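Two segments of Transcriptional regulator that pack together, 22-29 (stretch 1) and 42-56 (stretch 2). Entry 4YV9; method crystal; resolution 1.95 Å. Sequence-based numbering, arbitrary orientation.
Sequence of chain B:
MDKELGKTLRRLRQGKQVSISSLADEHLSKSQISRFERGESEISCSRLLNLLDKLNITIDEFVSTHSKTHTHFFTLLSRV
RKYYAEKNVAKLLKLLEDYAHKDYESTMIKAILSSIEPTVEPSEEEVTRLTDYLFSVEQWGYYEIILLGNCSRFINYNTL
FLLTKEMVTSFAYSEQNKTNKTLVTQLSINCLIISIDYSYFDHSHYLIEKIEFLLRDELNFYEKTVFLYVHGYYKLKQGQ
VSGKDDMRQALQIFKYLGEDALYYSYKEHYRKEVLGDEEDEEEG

Stretch 1 22-29: SLADEHLS
Stretch 2 (42-56) EISCSRLLNLLDKLN

Leu23, Leu28 and Leu51 form the apolar centre of this contact, in which stretch 1 lies along the helix of stretch 2 and the two stretches together bury 562 Å². Leu28 (phi/psi -142/129, chi1 m, chi2 t) points toward the helix; its CD1 lies 3.8 Å from Leu51 CD1, 3.8 Å from Arg47 CB and 3.9 Å from Ile43 CD1 (Ile43 chi1 p, chi2 t). Leu23 (-89/-22; m, t) points its CA-to-CB bond sideways, with CB 4.0 Å from Leu51 CD2, but its end comes nearer: CD2 is 3.6 Å from Lys54 CB and 4.3 Å from Leu55 CD2. Leu51 and Leu55 are both m, t, one helical turn apart.

The register pairs Leu23 CA with Leu51 CA at 6.3 Å and His27 CA with Arg47 CA at 6.9 Å, so the chains run in opposite directions. Stretch 2 is helical over 45-54. Ser44 OG (chi1 p) caps its start, accepting from Arg47 N at 3.1 Å; Asn56, at phi/psi 57/39, closes its end in a Schellman motif. The loop folds on itself around Asp25 (-155/-163, chi1 p): Asp25 N donates to Leu28 O at 3.0 Å, while Asp25 OD1 accepts from His27 N at 2.7 Å and Leu28 N at 3.2 Å.

That leaves Asp25 OD2 facing the helix, where it accepts from Asn50 ND2 (chi1 t) at 3.0 Å and forms a salt bridge with Lys54 NZ at a very short 2.4 Å. The extended Lys54 side chain (m, t, t, t) also gives a weak bond from NZ to Leu23 O at 3.4 Å. A water accepts from Lys54 NZ at 2.8 Å and donates to Ser22 O at 2.7 Å and Ala24 O at 3.0 Å. Toward the helix start, Arg47 (chi1 m, chi2 t) grips the carbonyl His27 O with NE at 2.9 Å and NH2 at 3.2 Å.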

# COMPACT_ATOMS: atom_id res chain seq x y z
N SER B 22 32.20 -1.59 5.37
CA SER B 22 31.22 -2.33 6.18
C SER B 22 30.27 -3.15 5.31
O SER B 22 29.65 -4.10 5.79
CB SER B 22 30.41 -1.37 7.06
OG SER B 22 29.49 -0.63 6.29
N LEU B 23 30.18 -2.80 4.03
CA LEU B 23 29.35 -3.53 3.09
C LEU B 23 30.05 -4.69 2.40
O LEU B 23 29.39 -5.59 1.85
CB LEU B 23 28.82 -2.58 2.02
CG LEU B 23 27.86 -1.54 2.57
CD1 LEU B 23 27.36 -0.66 1.43
CD2 LEU B 23 26.74 -2.27 3.22
N ALA B 24 31.38 -4.64 2.36
CA ALA B 24 32.17 -5.67 1.71
C ALA B 24 32.09 -7.00 2.45
O ALA B 24 32.05 -7.03 3.67
CB ALA B 24 33.66 -5.23 1.59
N ASP B 25 32.09 -8.09 1.69
CA ASP B 25 32.18 -9.43 2.27
C ASP B 25 32.77 -10.37 1.24
O ASP B 25 33.38 -9.92 0.27
CB ASP B 25 30.80 -9.93 2.76
CG ASP B 25 29.74 -9.93 1.66
OD1 ASP B 25 30.09 -9.97 0.46
OD2 ASP B 25 28.54 -9.94 2.02
N GLU B 26 32.60 -11.68 1.44
CA GLU B 26 33.08 -12.68 0.50
C GLU B 26 32.45 -12.58 -0.89
O GLU B 26 32.96 -13.16 -1.84
CB GLU B 26 32.84 -14.09 1.06
CG GLU B 26 31.38 -14.36 1.42
CD GLU B 26 31.14 -15.77 1.92
OE1 GLU B 26 31.95 -16.68 1.59
OE2 GLU B 26 30.15 -15.98 2.65
N HIS B 27 31.34 -11.87 -1.01
CA HIS B 27 30.62 -11.79 -2.28
C HIS B 27 31.07 -10.58 -3.12
O HIS B 27 31.13 -10.66 -4.34
CB HIS B 27 29.11 -11.73 -2.04
CG HIS B 27 28.60 -12.79 -1.11
ND1 HIS B 27 28.51 -14.11 -1.46
CD2 HIS B 27 28.18 -12.71 0.18
CE1 HIS B 27 28.05 -14.81 -0.44
NE2 HIS B 27 27.84 -13.99 0.57
N LEU B 28 31.37 -9.47 -2.45
CA LEU B 28 31.81 -8.26 -3.14
C LEU B 28 32.90 -7.56 -2.35
O LEU B 28 32.72 -7.30 -1.17
CB LEU B 28 30.65 -7.29 -3.37
CG LEU B 28 29.76 -7.43 -4.60
CD1 LEU B 28 28.73 -6.28 -4.65
CD2 LEU B 28 30.57 -7.48 -5.89
N SER B 29 34.01 -7.24 -3.01
CA SER B 29 35.09 -6.51 -2.36
C SER B 29 34.78 -5.02 -2.26
O SER B 29 33.85 -4.54 -2.89
CB SER B 29 36.40 -6.72 -3.13
OG SER B 29 36.25 -6.20 -4.44
N GLU B 42 29.82 -3.34 -13.66
CA GLU B 42 28.49 -3.76 -13.23
C GLU B 42 28.57 -4.93 -12.26
O GLU B 42 29.52 -5.72 -12.28
CB GLU B 42 27.62 -4.13 -14.43
CG GLU B 42 27.43 -2.99 -15.41
CD GLU B 42 26.66 -3.40 -16.64
OE1 GLU B 42 26.81 -4.57 -17.05
OE2 GLU B 42 25.92 -2.56 -17.19
N ILE B 43 27.58 -5.03 -11.38
CA ILE B 43 27.48 -6.16 -10.46
C ILE B 43 26.15 -6.88 -10.68
O ILE B 43 25.22 -6.33 -11.28
CB ILE B 43 27.57 -5.72 -8.99
CG1 ILE B 43 26.46 -4.71 -8.66
CG2 ILE B 43 28.95 -5.15 -8.69
CD1 ILE B 43 26.34 -4.42 -7.16
N SER B 44 26.06 -8.11 -10.19
CA SER B 44 24.84 -8.88 -10.41
C SER B 44 23.73 -8.32 -9.54
O SER B 44 23.98 -7.67 -8.52
CB SER B 44 25.06 -10.36 -10.10
OG SER B 44 25.17 -10.58 -8.71
N CYS B 45 22.49 -8.58 -9.94
CA CYS B 45 21.36 -8.11 -9.16
C CYS B 45 21.42 -8.73 -7.76
O CYS B 45 21.21 -8.04 -6.76
CB CYS B 45 20.04 -8.47 -9.84
SG CYS B 45 18.63 -7.56 -9.12
N SER B 46 21.73 -10.02 -7.72
CA SER B 46 21.84 -10.75 -6.46
C SER B 46 22.84 -10.08 -5.52
O SER B 46 22.60 -9.94 -4.33
CB SER B 46 22.24 -12.20 -6.73
OG SER B 46 21.73 -13.05 -5.72
N ARG B 47 23.97 -9.64 -6.05
CA ARG B 47 24.97 -9.01 -5.21
C ARG B 47 24.51 -7.61 -4.79
O ARG B 47 24.78 -7.17 -3.66
CB ARG B 47 26.32 -8.99 -5.92
CG ARG B 47 26.95 -10.37 -5.90
CD ARG B 47 28.11 -10.55 -6.88
NE ARG B 47 29.16 -11.37 -6.29
CZ ARG B 47 29.28 -12.68 -6.46
NH1 ARG B 47 28.43 -13.34 -7.22
NH2 ARG B 47 30.27 -13.33 -5.87
N LEU B 48 23.78 -6.93 -5.67
CA LEU B 48 23.19 -5.65 -5.30
C LEU B 48 22.18 -5.82 -4.18
O LEU B 48 22.16 -5.04 -3.22
CB LEU B 48 22.51 -4.99 -6.51
CG LEU B 48 21.80 -3.66 -6.21
CD1 LEU B 48 22.73 -2.67 -5.53
CD2 LEU B 48 21.25 -3.07 -7.50
N LEU B 49 21.34 -6.85 -4.29
CA LEU B 49 20.34 -7.12 -3.24
C LEU B 49 20.96 -7.36 -1.88
O LEU B 49 20.39 -6.96 -0.86
CB LEU B 49 19.47 -8.31 -3.61
CG LEU B 49 18.10 -7.97 -4.21
CD1 LEU B 49 18.24 -7.13 -5.46
CD2 LEU B 49 17.33 -9.23 -4.51
N ASN B 50 22.10 -8.04 -1.87
CA ASN B 50 22.88 -8.28 -0.64
C ASN B 50 23.32 -6.96 -0.01
O ASN B 50 23.21 -6.77 1.20
CB ASN B 50 24.10 -9.16 -0.97
CG ASN B 50 24.90 -9.59 0.27
OD1 ASN B 50 24.34 -9.93 1.31
ND2 ASN B 50 26.22 -9.58 0.15
N LEU B 51 23.84 -6.05 -0.84
CA LEU B 51 24.23 -4.72 -0.38
C LEU B 51 23.06 -3.95 0.19
O LEU B 51 23.15 -3.34 1.27
CB LEU B 51 24.83 -3.90 -1.53
CG LEU B 51 26.11 -4.38 -2.18
CD1 LEU B 51 26.44 -3.53 -3.43
CD2 LEU B 51 27.24 -4.33 -1.17
N LEU B 52 21.96 -3.95 -0.54
CA LEU B 52 20.74 -3.28 -0.12
C LEU B 52 20.21 -3.81 1.21
O LEU B 52 19.78 -3.05 2.08
CB LEU B 52 19.67 -3.43 -1.19
CG LEU B 52 19.98 -2.66 -2.47
CD1 LEU B 52 18.81 -2.77 -3.45
CD2 LEU B 52 20.26 -1.21 -2.11
N ASP B 53 20.20 -5.13 1.35
CA ASP B 53 19.76 -5.76 2.58
C ASP B 53 20.61 -5.28 3.77
O ASP B 53 20.07 -5.02 4.86
CB ASP B 53 19.80 -7.28 2.44
CG ASP B 53 19.39 -8.00 3.71
OD1 ASP B 53 18.38 -7.62 4.31
OD2 ASP B 53 20.09 -8.96 4.11
N LYS B 54 21.91 -5.15 3.57
CA LYS B 54 22.79 -4.61 4.61
C LYS B 54 22.42 -3.17 4.98
O LYS B 54 22.55 -2.76 6.14
CB LYS B 54 24.25 -4.69 4.16
CG LYS B 54 24.75 -6.16 4.12
CD LYS B 54 26.16 -6.30 3.60
CE LYS B 54 26.72 -7.63 4.18
NZ LYS B 54 27.85 -8.19 3.45
N LEU B 55 21.94 -2.42 3.99
CA LEU B 55 21.44 -1.06 4.21
C LEU B 55 19.96 -1.01 4.62
O LEU B 55 19.41 0.08 4.77
CB LEU B 55 21.64 -0.22 2.95
CG LEU B 55 23.09 -0.04 2.48
CD1 LEU B 55 23.12 0.53 1.05
CD2 LEU B 55 23.84 0.88 3.43
N ASN B 56 19.33 -2.17 4.79
CA ASN B 56 17.91 -2.29 5.16
C ASN B 56 16.97 -1.57 4.17
O ASN B 56 15.99 -0.92 4.56
CB ASN B 56 17.69 -1.78 6.58
CG ASN B 56 18.40 -2.65 7.62
OD1 ASN B 56 18.13 -3.84 7.71
ND2 ASN B 56 19.31 -2.05 8.37
O HOH W 1 29.46 -6.75 5.20